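Local coordinates for adhesion and penetration protein autotransporter (PDB 3SYJ) that promotes bacterial adherence to and invasion of host cells, self-associates between bacteria in aggregation, and is probably a serine protease, at residues 552-557 with 575-580; 588-593 with 640-645; 630-635 with 646-651; 701-706 with 721-726. One frame throughout, in Å; residues are numbered along the deposited sequence.

Contact 1. Residues 552-557 with 575-580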
loop_
_atom_site.group_PDB
_atom_site.type_symbol
_atom_site.label_atom_id
_atom_site.label_comp_id
_atom_site.label_asym_id
_atom_site.label_seq_id
_atom_site.Cartn_x
_atom_site.Cartn_y
_atom_site.Cartn_z
ATOM N N ASN A 552 2.681 -5.454 33.549
ATOM C CA ASN A 552 1.950 -6.486 32.828
ATOM C C ASN A 552 2.924 -7.442 32.131
ATOM O O ASN A 552 3.195 -7.307 30.939
ATOM C CB ASN A 552 0.973 -5.855 31.828
ATOM C CG ASN A 552 -0.045 -6.849 31.292
ATOM O OD1 ASN A 552 -0.339 -7.859 31.930
ATOM N ND2 ASN A 552 -0.591 -6.563 30.111
ATOM N N GLY A 553 3.451 -8.401 32.889
ATOM C CA GLY A 553 4.419 -9.351 32.366
ATOM C C GLY A 553 3.806 -10.361 31.415
ATOM O O GLY A 553 2.584 -10.523 31.382
ATOM N N ARG A 554 4.649 -11.031 30.635
ATOM C CA ARG A 554 4.160 -11.977 29.637
ATOM C C ARG A 554 3.295 -13.032 30.310
ATOM O O ARG A 554 3.710 -13.649 31.287
ATOM C CB ARG A 554 5.309 -12.677 28.894
ATOM C CG ARG A 554 6.429 -11.786 28.376
ATOM C CD ARG A 554 6.194 -11.301 26.948
ATOM N NE ARG A 554 5.536 -12.298 26.110
ATOM C CZ ARG A 554 4.900 -11.999 24.981
ATOM N NH1 ARG A 554 4.849 -10.738 24.571
ATOM N NH2 ARG A 554 4.311 -12.949 24.266
ATOM N N LEU A 555 2.097 -13.235 29.776
ATOM C CA LEU A 555 1.197 -14.257 30.288
ATOM C C LEU A 555 0.422 -14.898 29.133
ATOM O O LEU A 555 -0.187 -14.203 28.324
ATOM C CB LEU A 555 0.252 -13.650 31.329
ATOM C CG LEU A 555 -0.854 -14.517 31.937
ATOM C CD1 LEU A 555 -0.262 -15.690 32.684
ATOM C CD2 LEU A 555 -1.719 -13.679 32.866
ATOM N N ASN A 556 0.481 -16.225 29.049
ATOM C CA ASN A 556 -0.269 -16.978 28.046
ATOM C C ASN A 556 -1.374 -17.800 28.681
ATOM O O ASN A 556 -1.240 -18.269 29.813
ATOM C CB ASN A 556 0.653 -17.912 27.274
ATOM C CG ASN A 556 1.805 -17.186 26.665
ATOM O OD1 ASN A 556 1.622 -16.373 25.765
ATOM N ND2 ASN A 556 3.006 -17.449 27.164
ATOM N N LEU A 557 -2.457 -17.979 27.932
ATOM C CA LEU A 557 -3.598 -18.754 28.388
ATOM C C LEU A 557 -3.893 -19.897 27.417
ATOM O O LEU A 557 -4.042 -19.677 26.215
ATOM C CB LEU A 557 -4.821 -17.849 28.513
ATOM C CG LEU A 557 -6.141 -18.555 28.793
ATOM C CD1 LEU A 557 -6.134 -19.148 30.201
ATOM C CD2 LEU A 557 -7.294 -17.588 28.594
ATOM N N ASN A 575 -6.145 -8.771 29.238
ATOM C CA ASN A 575 -5.195 -7.784 28.748
ATOM C C ASN A 575 -3.835 -8.450 28.640
ATOM O O ASN A 575 -2.907 -8.103 29.365
ATOM C CB ASN A 575 -5.120 -6.586 29.689
ATOM C CG ASN A 575 -4.337 -5.439 29.096
ATOM O OD1 ASN A 575 -3.655 -4.696 29.806
ATOM N ND2 ASN A 575 -4.425 -5.287 27.780
ATOM N N LEU A 576 -3.722 -9.412 27.734
ATOM C CA LEU A 576 -2.577 -10.311 27.730
ATOM C C LEU A 576 -1.419 -9.865 26.868
ATOM O O LEU A 576 -1.567 -9.655 25.666
ATOM C CB LEU A 576 -2.992 -11.712 27.296
ATOM C CG LEU A 576 -3.829 -12.481 28.309
ATOM C CD1 LEU A 576 -4.361 -13.756 27.689
ATOM C CD2 LEU A 576 -3.005 -12.779 29.536
ATOM N N LYS A 577 -0.259 -9.741 27.498
ATOM C CA LYS A 577 0.991 -9.664 26.773
ATOM C C LYS A 577 1.387 -11.117 26.533
ATOM O O LYS A 577 2.158 -11.699 27.291
ATOM C CB LYS A 577 2.038 -8.951 27.616
ATOM C CG LYS A 577 2.717 -7.795 26.907
ATOM C CD LYS A 577 1.814 -6.564 26.871
ATOM C CE LYS A 577 2.453 -5.429 26.069
ATOM N NZ LYS A 577 1.891 -4.092 26.419
ATOM N N GLY A 578 0.816 -11.706 25.488
ATOM C CA GLY A 578 0.921 -13.129 25.249
ATOM C C GLY A 578 -0.276 -13.590 24.446
ATOM O O GLY A 578 -1.034 -12.773 23.923
ATOM N N ASP A 579 -0.460 -14.902 24.358
ATOM C CA ASP A 579 -1.467 -15.463 23.478
ATOM C C ASP A 579 -2.547 -16.195 24.239
ATOM O O ASP A 579 -2.370 -16.547 25.405
ATOM C CB ASP A 579 -0.826 -16.465 22.521
ATOM C CG ASP A 579 0.198 -15.838 21.618
ATOM O OD1 ASP A 579 0.162 -14.604 21.438
ATOM O OD2 ASP A 579 1.037 -16.589 21.086
ATOM N N ILE A 580 -3.661 -16.431 23.552
ATOM C CA ILE A 580 -4.678 -17.363 24.007
ATOM C C ILE A 580 -4.738 -18.489 22.985
ATOM O O ILE A 580 -4.905 -18.245 21.782
ATOM C CB ILE A 580 -6.072 -16.699 24.136
ATOM C CG1 ILE A 580 -6.054 -15.609 25.207
ATOM C CG2 ILE A 580 -7.136 -17.732 24.474
ATOM C CD1 ILE A 580 -7.368 -14.858 25.336
HETATM O O HOH W 1 -0.048 -10.149 30.193
HETATM O O HOH W 2 -0.004 -3.749 28.330
HETATM O O HOH W 3 2.798 -13.625 21.674
#
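Arg554 folds its side chain over the Lys577-Gly578 peptide, bent at chi2 and chi3 (-91° and -36°). Its CB lies 3.7 Å from Lys577 O; CD passes the same oxygen at longer range, and the guanidinium then spreads above it, with Lys577 O over the centre of one face, 3.6 Å from CZ. At the tip NH2 rests 3.5 Å from Gly578 CA and donates to a water in the guanidinium plane, which donates to Asp579 OD1, itself also bound by Asn631 ND2, while NH1 makes a salt bridge to Glu630. Lys577 O also accepts a backbone bond from Leu555 N. The two strands belong to successive turns of the right-handed parallel beta-helix of the passenger domain, paired at Leu557 and Ile580. Asn556 takes up a backbone donor with its side chain: CG stands anti to the carbonyl carbon (chi1 -55°), and OD1 offers an in-plane lone pair to Asp579 N at 2.9 Å, while ND2 reaches back to Asn511. Toward the core, Leu555 CG meets Leu576 CD2 at 3.7 Å, and Leu557 CD2 lies 4.1 Å from Ile580 CG1. At the start of the contact Asn552 ND2 donates to Asn575 O, 2.9 Å away.

Contact 2. Residues 588-593 with 640-645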
loop_
_atom_site.group_PDB
_atom_site.type_symbol
_atom_site.label_atom_id
_atom_site.label_comp_id
_atom_site.label_asym_id
_atom_site.label_seq_id
_atom_site.Cartn_x
_atom_site.Cartn_y
_atom_site.Cartn_z
ATOM N N PHE A 588 -15.941 -19.267 24.739
ATOM C CA PHE A 588 -16.806 -18.107 24.533
ATOM C C PHE A 588 -16.204 -16.858 25.141
ATOM O O PHE A 588 -15.836 -16.851 26.314
ATOM C CB PHE A 588 -18.197 -18.337 25.149
ATOM C CG PHE A 588 -19.168 -19.034 24.231
ATOM C CD1 PHE A 588 -18.957 -20.346 23.847
ATOM C CD2 PHE A 588 -20.292 -18.379 23.760
ATOM C CE1 PHE A 588 -19.849 -20.991 23.003
ATOM C CE2 PHE A 588 -21.188 -19.020 22.920
ATOM C CZ PHE A 588 -20.965 -20.327 22.546
ATOM N N PHE A 589 -16.095 -15.808 24.335
ATOM C CA PHE A 589 -15.795 -14.472 24.842
ATOM C C PHE A 589 -17.111 -13.719 24.875
ATOM O O PHE A 589 -17.761 -13.549 23.843
ATOM C CB PHE A 589 -14.803 -13.742 23.937
ATOM C CG PHE A 589 -13.472 -14.425 23.815
ATOM C CD1 PHE A 589 -12.407 -14.046 24.617
ATOM C CD2 PHE A 589 -13.285 -15.438 22.893
ATOM C CE1 PHE A 589 -11.174 -14.670 24.500
ATOM C CE2 PHE A 589 -12.069 -16.069 22.770
ATOM C CZ PHE A 589 -11.006 -15.686 23.577
ATOM N N SER A 590 -17.522 -13.283 26.059
ATOM C CA SER A 590 -18.864 -12.744 26.209
ATOM C C SER A 590 -18.927 -11.615 27.226
ATOM O O SER A 590 -18.085 -11.517 28.120
ATOM C CB SER A 590 -19.819 -13.865 26.636
ATOM O OG SER A 590 -21.161 -13.405 26.721
ATOM N N GLY A 591 -19.930 -10.760 27.078
ATOM C CA GLY A 591 -20.309 -9.856 28.144
ATOM C C GLY A 591 -21.170 -10.670 29.088
ATOM O O GLY A 591 -21.296 -11.883 28.913
ATOM N N ARG A 592 -21.765 -10.024 30.086
ATOM C CA ARG A 592 -22.632 -10.721 31.040
ATOM C C ARG A 592 -23.791 -9.839 31.513
ATOM O O ARG A 592 -23.696 -8.609 31.502
ATOM C CB ARG A 592 -21.833 -11.202 32.253
ATOM C CG ARG A 592 -21.084 -10.099 32.986
ATOM C CD ARG A 592 -20.998 -10.409 34.466
ATOM N NE ARG A 592 -22.329 -10.396 35.063
ATOM C CZ ARG A 592 -22.653 -10.976 36.214
ATOM N NH1 ARG A 592 -21.741 -11.628 36.922
ATOM N NH2 ARG A 592 -23.901 -10.904 36.656
ATOM N N PRO A 593 -24.889 -10.468 31.946
ATOM C CA PRO A 593 -26.004 -9.643 32.418
ATOM C C PRO A 593 -25.564 -8.779 33.595
ATOM O O PRO A 593 -24.744 -9.212 34.408
ATOM C CB PRO A 593 -27.039 -10.681 32.871
ATOM C CG PRO A 593 -26.670 -11.944 32.157
ATOM C CD PRO A 593 -25.180 -11.911 32.032
ATOM N N VAL A 640 -15.934 -18.623 20.059
ATOM C CA VAL A 640 -17.092 -17.790 19.744
ATOM C C VAL A 640 -17.032 -16.467 20.489
ATOM O O VAL A 640 -16.873 -16.444 21.711
ATOM C CB VAL A 640 -18.410 -18.501 20.105
ATOM C CG1 VAL A 640 -19.611 -17.628 19.731
ATOM C CG2 VAL A 640 -18.497 -19.858 19.424
ATOM N N VAL A 641 -17.144 -15.366 19.753
ATOM C CA VAL A 641 -17.248 -14.046 20.370
ATOM C C VAL A 641 -18.716 -13.636 20.343
ATOM O O VAL A 641 -19.287 -13.407 19.275
ATOM C CB VAL A 641 -16.386 -13.004 19.643
ATOM C CG1 VAL A 641 -16.416 -11.673 20.383
ATOM C CG2 VAL A 641 -14.953 -13.511 19.496
ATOM N N SER A 642 -19.323 -13.557 21.526
ATOM C CA SER A 642 -20.775 -13.470 21.649
ATOM C C SER A 642 -21.164 -12.051 22.053
ATOM O O SER A 642 -20.376 -11.118 21.895
ATOM C CB SER A 642 -21.267 -14.391 22.777
ATOM O OG SER A 642 -22.675 -14.555 22.742
ATOM N N ARG A 643 -22.380 -11.890 22.569
ATOM C CA ARG A 643 -23.023 -10.584 22.703
ATOM C C ARG A 643 -22.377 -9.740 23.786
ATOM O O ARG A 643 -21.790 -10.269 24.727
ATOM C CB ARG A 643 -24.521 -10.733 22.987
ATOM C CG ARG A 643 -24.864 -11.630 24.180
ATOM C CD ARG A 643 -26.341 -11.505 24.560
ATOM N NE ARG A 643 -26.650 -10.163 25.045
ATOM C CZ ARG A 643 -27.828 -9.791 25.537
ATOM N NH1 ARG A 643 -28.828 -10.665 25.618
ATOM N NH2 ARG A 643 -28.007 -8.540 25.949
ATOM N N ASN A 644 -22.506 -8.425 23.643
ATOM C CA ASN A 644 -21.943 -7.466 24.587
ATOM C C ASN A 644 -20.426 -7.575 24.759
ATOM O O ASN A 644 -19.892 -7.471 25.867
ATOM C CB ASN A 644 -22.680 -7.511 25.928
ATOM C CG ASN A 644 -24.160 -7.170 25.786
ATOM O OD1 ASN A 644 -25.000 -8.066 25.701
ATOM N ND2 ASN A 644 -24.480 -5.870 25.732
ATOM N N VAL A 645 -19.740 -7.784 23.645
ATOM C CA VAL A 645 -18.301 -7.614 23.596
ATOM C C VAL A 645 -18.055 -6.356 22.779
ATOM O O VAL A 645 -18.318 -6.323 21.573
ATOM C CB VAL A 645 -17.590 -8.805 22.929
ATOM C CG1 VAL A 645 -16.096 -8.544 22.850
ATOM C CG2 VAL A 645 -17.878 -10.104 23.689
HETATM O O HOH W 4 -22.699 -15.660 25.547
#
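Phe588-Phe589 and Val640-Val641 run parallel and pair residue for residue, held by Phe589 N to Val640 O and by an essentially straight bond from Ser642 N to Phe589 O, each 2.8 Å long. Beyond the paired strands, Gly591 N still reaches Arg643 O at 3.0 Å, just before Asn644 takes left-handed helical backbone angles and turns the chain. On one face of the sheet, Phe588 and Val640 lie side by side. Val640 CB sits 3.9 Å from the ring centroid, only 6° off the normal, a CH-pi contact. With CG1 anti to the backbone N (chi1 -178°), the two Val640 methyls spread over the same ring face toward opposite edges: CG1 rests 3.8 Å from Phe588 CE2, and CG2 lies near CE1. Thr671 and Cys673 of strand 669-675 also pack on Phe588. Phe589 points to the opposite face, beside Val641, where its ring meets Phe627 edge to face; the Val640 oxygen lies at its edge, near the ring plane. After the turn at Asn644, Val645 CG2 still packs against Phe589 O and Ser590 CA, the latter at 3.8 Å. A water joins Ser590 OG to Ser642 OG, and Ser590 OG itself donates to Gly591 O at 2.7 Å. Arg643 NE donates to Asn644 OD1 almost in the guanidinium plane; its outer end forms a salt bridge with Asp619 and a cation-pi contact with Trp622. Although the 46 intervening residues include a helix-bearing excursion, parallel strands stacked from one turn to the next in this way are typical of the right-handed parallel beta-helix.

Contact 3. Residues 630-635 with 646-651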
loop_
_atom_site.group_PDB
_atom_site.type_symbol
_atom_site.label_atom_id
_atom_site.label_comp_id
_atom_site.label_asym_id
_atom_site.label_seq_id
_atom_site.Cartn_x
_atom_site.Cartn_y
_atom_site.Cartn_z
ATOM N N GLU A 630 -2.150 -10.726 22.264
ATOM C CA GLU A 630 -1.308 -10.624 21.076
ATOM C C GLU A 630 -1.851 -11.531 19.960
ATOM O O GLU A 630 -2.178 -11.062 18.873
ATOM C CB GLU A 630 0.165 -10.911 21.426
ATOM C CG GLU A 630 0.767 -9.826 22.345
ATOM C CD GLU A 630 2.220 -10.060 22.761
ATOM O OE1 GLU A 630 2.781 -11.137 22.486
ATOM O OE2 GLU A 630 2.808 -9.149 23.385
ATOM N N ASN A 631 -1.980 -12.821 20.241
ATOM C CA ASN A 631 -2.550 -13.734 19.262
ATOM C C ASN A 631 -3.623 -14.623 19.857
ATOM O O ASN A 631 -3.544 -15.019 21.021
ATOM C CB ASN A 631 -1.472 -14.622 18.635
ATOM C CG ASN A 631 -0.366 -13.826 17.969
ATOM O OD1 ASN A 631 -0.408 -13.559 16.763
ATOM N ND2 ASN A 631 0.632 -13.439 18.754
ATOM N N PHE A 632 -4.626 -14.932 19.045
ATOM C CA PHE A 632 -5.569 -15.987 19.352
ATOM C C PHE A 632 -5.260 -17.148 18.417
ATOM O O PHE A 632 -5.494 -17.072 17.215
ATOM C CB PHE A 632 -7.009 -15.519 19.140
ATOM C CG PHE A 632 -7.363 -14.281 19.911
ATOM C CD1 PHE A 632 -7.848 -14.371 21.209
ATOM C CD2 PHE A 632 -7.212 -13.027 19.337
ATOM C CE1 PHE A 632 -8.168 -13.234 21.921
ATOM C CE2 PHE A 632 -7.534 -11.884 20.039
ATOM C CZ PHE A 632 -8.013 -11.982 21.335
ATOM N N GLN A 633 -4.714 -18.219 18.971
ATOM C CA GLN A 633 -4.409 -19.389 18.173
ATOM C C GLN A 633 -5.453 -20.449 18.453
ATOM O O GLN A 633 -5.386 -21.154 19.458
ATOM C CB GLN A 633 -3.009 -19.908 18.504
ATOM C CG GLN A 633 -2.010 -18.794 18.735
ATOM C CD GLN A 633 -0.572 -19.271 18.720
ATOM O OE1 GLN A 633 -0.287 -20.421 18.373
ATOM N NE2 GLN A 633 0.349 -18.383 19.093
ATOM N N ILE A 634 -6.432 -20.545 17.569
ATOM C CA ILE A 634 -7.460 -21.558 17.699
ATOM C C ILE A 634 -7.000 -22.748 16.872
ATOM O O ILE A 634 -7.254 -22.811 15.672
ATOM C CB ILE A 634 -8.823 -21.030 17.207
ATOM C CG1 ILE A 634 -9.049 -19.601 17.710
ATOM C CG2 ILE A 634 -9.960 -21.945 17.636
ATOM C CD1 ILE A 634 -8.856 -19.425 19.214
ATOM N N LYS A 635 -6.288 -23.668 17.519
ATOM C CA LYS A 635 -5.685 -24.817 16.848
ATOM C C LYS A 635 -6.662 -25.978 16.715
ATOM O O LYS A 635 -6.360 -26.989 16.082
ATOM C CB LYS A 635 -4.450 -25.293 17.613
ATOM C CG LYS A 635 -3.355 -24.249 17.765
ATOM C CD LYS A 635 -2.145 -24.850 18.460
ATOM C CE LYS A 635 -0.995 -23.861 18.545
ATOM N NZ LYS A 635 0.158 -24.461 19.272
ATOM N N SER A 646 -17.581 -5.309 23.446
ATOM C CA SER A 646 -17.358 -4.033 22.785
ATOM C C SER A 646 -16.279 -4.177 21.733
ATOM O O SER A 646 -16.397 -3.658 20.626
ATOM C CB SER A 646 -16.950 -2.968 23.798
ATOM O OG SER A 646 -18.049 -2.605 24.606
ATOM N N SER A 647 -15.216 -4.880 22.095
ATOM C CA SER A 647 -14.087 -5.038 21.196
ATOM C C SER A 647 -13.262 -6.240 21.594
ATOM O O SER A 647 -13.170 -6.582 22.775
ATOM C CB SER A 647 -13.202 -3.790 21.224
ATOM O OG SER A 647 -12.683 -3.563 22.522
ATOM N N ILE A 648 -12.675 -6.892 20.600
ATOM C CA ILE A 648 -11.658 -7.891 20.867
ATOM C C ILE A 648 -10.456 -7.572 19.997
ATOM O O ILE A 648 -10.576 -7.463 18.777
ATOM C CB ILE A 648 -12.186 -9.336 20.673
ATOM C CG1 ILE A 648 -11.165 -10.351 21.190
ATOM C CG2 ILE A 648 -12.607 -9.593 19.221
ATOM C CD1 ILE A 648 -11.739 -11.736 21.382
ATOM N N GLU A 649 -9.306 -7.383 20.642
ATOM C CA GLU A 649 -8.098 -6.941 19.959
ATOM C C GLU A 649 -7.003 -8.006 19.961
ATOM O O GLU A 649 -6.716 -8.617 20.992
ATOM C CB GLU A 649 -7.557 -5.650 20.589
ATOM C CG GLU A 649 -6.332 -5.101 19.871
ATOM C CD GLU A 649 -5.722 -3.885 20.555
ATOM O OE1 GLU A 649 -6.454 -3.143 21.243
ATOM O OE2 GLU A 649 -4.502 -3.666 20.390
ATOM N N GLY A 650 -6.379 -8.200 18.802
ATOM C CA GLY A 650 -5.337 -9.197 18.637
ATOM C C GLY A 650 -5.500 -9.917 17.312
ATOM O O GLY A 650 -6.551 -9.817 16.678
ATOM N N ASN A 651 -4.471 -10.650 16.890
ATOM C CA ASN A 651 -4.513 -11.333 15.601
ATOM C C ASN A 651 -4.935 -12.783 15.759
ATOM O O ASN A 651 -4.562 -13.439 16.727
ATOM C CB ASN A 651 -3.160 -11.234 14.891
ATOM C CG ASN A 651 -2.777 -9.796 14.565
ATOM O OD1 ASN A 651 -3.611 -8.990 14.144
ATOM N ND2 ASN A 651 -1.509 -9.469 14.765
HETATM O O HOH W 5 -2.436 -14.980 15.406
#
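Phe632 and Ile648 meet through different first torsions: Phe632 CG is anti to its carbonyl carbon (chi1 -55°), whereas Ile648 CG1 is anti to its backbone N. The two side chains approach at a slant, and Phe632 CZ comes to 3.6 Å from Ile648 CG1 and 3.7 Å from CD1. At the ring edge, near its plane, Glu649 O lies 3.5 Å from Phe632 CE2; Gly650 CA packs against the same ring carbon from an oblique direction. Phe632 is buried, and its ring also stacks with Trp652. The run from Ile648 to Asn651, most of it ahead of the corner at Gly650, heads 92° from Glu630-Phe632, which starts at its own corner; such corners divide the faces of a parallel beta-helix, and here the residues just past them, Asn631 and Asn651, pair as parallel neighbours on successive turns. Two backbone bonds fix the register. Asn651 N donates to Glu630 O at 3.1 Å, and Asn651 O receives Phe632 N at 2.8 Å. Asn651 O also has Asn631 CA at 3.2 Å, a CA-H...O contact, and a weak bond from a water that donates to Asn631 OD1 as well. The two asparagine side chains cross with their amide planes 58° apart and look to different partners: Asn631 ND2 donates to Asp579, whereas Asn651 OD1 accepts from Ser706 N.

Contact 4. Residues 701-706 with 721-726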
loop_
_atom_site.group_PDB
_atom_site.type_symbol
_atom_site.label_atom_id
_atom_site.label_comp_id
_atom_site.label_asym_id
_atom_site.label_seq_id
_atom_site.Cartn_x
_atom_site.Cartn_y
_atom_site.Cartn_z
ATOM N N THR A 701 -19.474 -5.546 17.771
ATOM C CA THR A 701 -18.127 -5.891 18.198
ATOM C C THR A 701 -17.056 -5.392 17.230
ATOM O O THR A 701 -17.085 -5.706 16.040
ATOM C CB THR A 701 -17.981 -7.401 18.330
ATOM O OG1 THR A 701 -18.999 -7.893 19.214
ATOM C CG2 THR A 701 -16.607 -7.750 18.868
ATOM N N GLN A 702 -16.112 -4.612 17.741
ATOM C CA GLN A 702 -14.967 -4.204 16.939
ATOM C C GLN A 702 -13.893 -5.264 17.067
ATOM O O GLN A 702 -13.252 -5.381 18.115
ATOM C CB GLN A 702 -14.408 -2.858 17.408
ATOM C CG GLN A 702 -15.417 -1.744 17.455
ATOM C CD GLN A 702 -16.097 -1.509 16.116
ATOM O OE1 GLN A 702 -15.441 -1.251 15.103
ATOM N NE2 GLN A 702 -17.420 -1.581 16.111
ATOM N N ILE A 703 -13.707 -6.046 16.007
ATOM C CA ILE A 703 -12.634 -7.032 15.956
ATOM C C ILE A 703 -11.371 -6.350 15.451
ATOM O O ILE A 703 -11.231 -6.094 14.254
ATOM C CB ILE A 703 -12.981 -8.200 15.013
ATOM C CG1 ILE A 703 -14.334 -8.822 15.387
ATOM C CG2 ILE A 703 -11.878 -9.241 15.033
ATOM C CD1 ILE A 703 -15.007 -9.562 14.234
ATOM N N ASN A 704 -10.452 -6.057 16.363
ATOM C CA ASN A 704 -9.276 -5.264 16.030
ATOM C C ASN A 704 -8.017 -6.103 15.839
ATOM O O ASN A 704 -7.169 -6.211 16.732
ATOM C CB ASN A 704 -9.068 -4.162 17.074
ATOM C CG ASN A 704 -10.225 -3.166 17.101
ATOM O OD1 ASN A 704 -10.869 -2.918 16.079
ATOM N ND2 ASN A 704 -10.496 -2.600 18.272
ATOM N N GLY A 705 -7.905 -6.693 14.656
ATOM C CA GLY A 705 -6.795 -7.565 14.330
ATOM C C GLY A 705 -7.018 -8.170 12.964
ATOM O O GLY A 705 -7.970 -7.821 12.266
ATOM N N SER A 706 -6.143 -9.082 12.575
ATOM C CA SER A 706 -6.285 -9.737 11.289
ATOM C C SER A 706 -6.633 -11.186 11.526
ATOM O O SER A 706 -6.512 -11.681 12.643
ATOM C CB SER A 706 -4.980 -9.650 10.511
ATOM O OG SER A 706 -3.928 -10.179 11.303
ATOM N N ALA A 721 -21.162 -7.103 14.331
ATOM C CA ALA A 721 -19.721 -7.265 14.381
ATOM C C ALA A 721 -19.084 -6.536 13.213
ATOM O O ALA A 721 -19.666 -6.439 12.127
ATOM C CB ALA A 721 -19.348 -8.738 14.347
ATOM N N LYS A 722 -17.889 -6.015 13.458
ATOM C CA LYS A 722 -17.128 -5.306 12.450
ATOM C C LYS A 722 -15.671 -5.741 12.535
ATOM O O LYS A 722 -15.020 -5.579 13.571
ATOM C CB LYS A 722 -17.251 -3.800 12.667
ATOM C CG LYS A 722 -16.457 -2.949 11.697
ATOM C CD LYS A 722 -16.686 -1.480 11.995
ATOM C CE LYS A 722 -16.054 -0.583 10.954
ATOM N NZ LYS A 722 -16.445 0.843 11.190
ATOM N N LEU A 723 -15.172 -6.312 11.446
ATOM C CA LEU A 723 -13.779 -6.727 11.365
ATOM C C LEU A 723 -12.917 -5.556 10.924
ATOM O O LEU A 723 -13.051 -5.064 9.805
ATOM C CB LEU A 723 -13.622 -7.895 10.392
ATOM C CG LEU A 723 -12.229 -8.498 10.191
ATOM C CD1 LEU A 723 -11.526 -8.825 11.511
ATOM C CD2 LEU A 723 -12.327 -9.746 9.333
ATOM N N ASN A 724 -12.045 -5.096 11.814
ATOM C CA ASN A 724 -11.111 -4.039 11.476
ATOM C C ASN A 724 -9.745 -4.652 11.220
ATOM O O ASN A 724 -8.830 -4.528 12.037
ATOM C CB ASN A 724 -11.050 -3.001 12.597
ATOM C CG ASN A 724 -12.385 -2.294 12.809
ATOM O OD1 ASN A 724 -12.990 -1.784 11.863
ATOM N ND2 ASN A 724 -12.846 -2.260 14.052
ATOM N N GLY A 725 -9.623 -5.339 10.088
ATOM C CA GLY A 725 -8.398 -6.037 9.736
ATOM C C GLY A 725 -8.568 -6.876 8.481
ATOM O O GLY A 725 -9.659 -6.934 7.908
ATOM N N ASN A 726 -7.484 -7.520 8.053
ATOM C CA ASN A 726 -7.495 -8.352 6.848
ATOM C C ASN A 726 -7.781 -9.818 7.161
ATOM O O ASN A 726 -7.607 -10.270 8.290
ATOM C CB ASN A 726 -6.155 -8.261 6.108
ATOM C CG ASN A 726 -5.691 -6.832 5.897
ATOM O OD1 ASN A 726 -6.457 -5.965 5.477
ATOM N ND2 ASN A 726 -4.417 -6.583 6.181
#
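Ile703 and Leu723 make the close apolar contact between these parallel strands: Ile703 CG2 meets Leu723 CD1 at 3.6 Å on the buried face, with Ala721 CB and Thr701 there too. Backbone bonds alternate between the strands, from Lys722 N to Thr701 O (2.7 Å), Ile703 N to Lys722 O and Asn724 N to Ile703 O, and keep this part in tight register. The partly exposed face is polar, knit together by a single amide. Asn724 ND2 donates to Gln702 OE1 at 3.0 Å and to Asn704 OD1 at 2.9 Å, both acceptors lying near its amide plane. Asn704 and Asn724 lie side by side with amides only 24° apart, while the Gln702 chain bends at chi2 (-57°) to bring its amide over, and its NE2 donates to Lys700 O. Lys722 is extended; its CD brushes Gln702 OE1 at 3.4 Å before the rest leads away. Past Asn724 no N-H bond joins the segments; Gly725 CA makes a CA-H...O contact with Gly705 O (3.1 Å), and Ser706 CA nears Asn726 O. Side-chain bonding between equivalent asparagines on successive turns recalls, in a single rung, the asparagine ladders of parallel beta-helices.

From the N-terminal side, contact 1 closes first, round a loop containing most of strand 567-575. Contact 2 then opens at 588-593 and spans the long excursion with helix 603-609 before its partner arrives at 640-645. Contact 3 begins inside that loop and ends beyond it, so contacts 2 and 3 cross; contact 4 follows in series, closing a turn that holds strand 714-718, and none is nested. Ile580 of contact 1 hydrogen-bonds Gln633 of contact 3 through the backbone and touches Phe589 of contact 2. Phe589 also packs on Phe632 and Ile648, joining contacts 2 and 3 in the core. Backbone bonds of Ile648 with Gln702 and Asn704 carry the beta-helix into contact 4, where Thr701 OG1 reaches back to Val645.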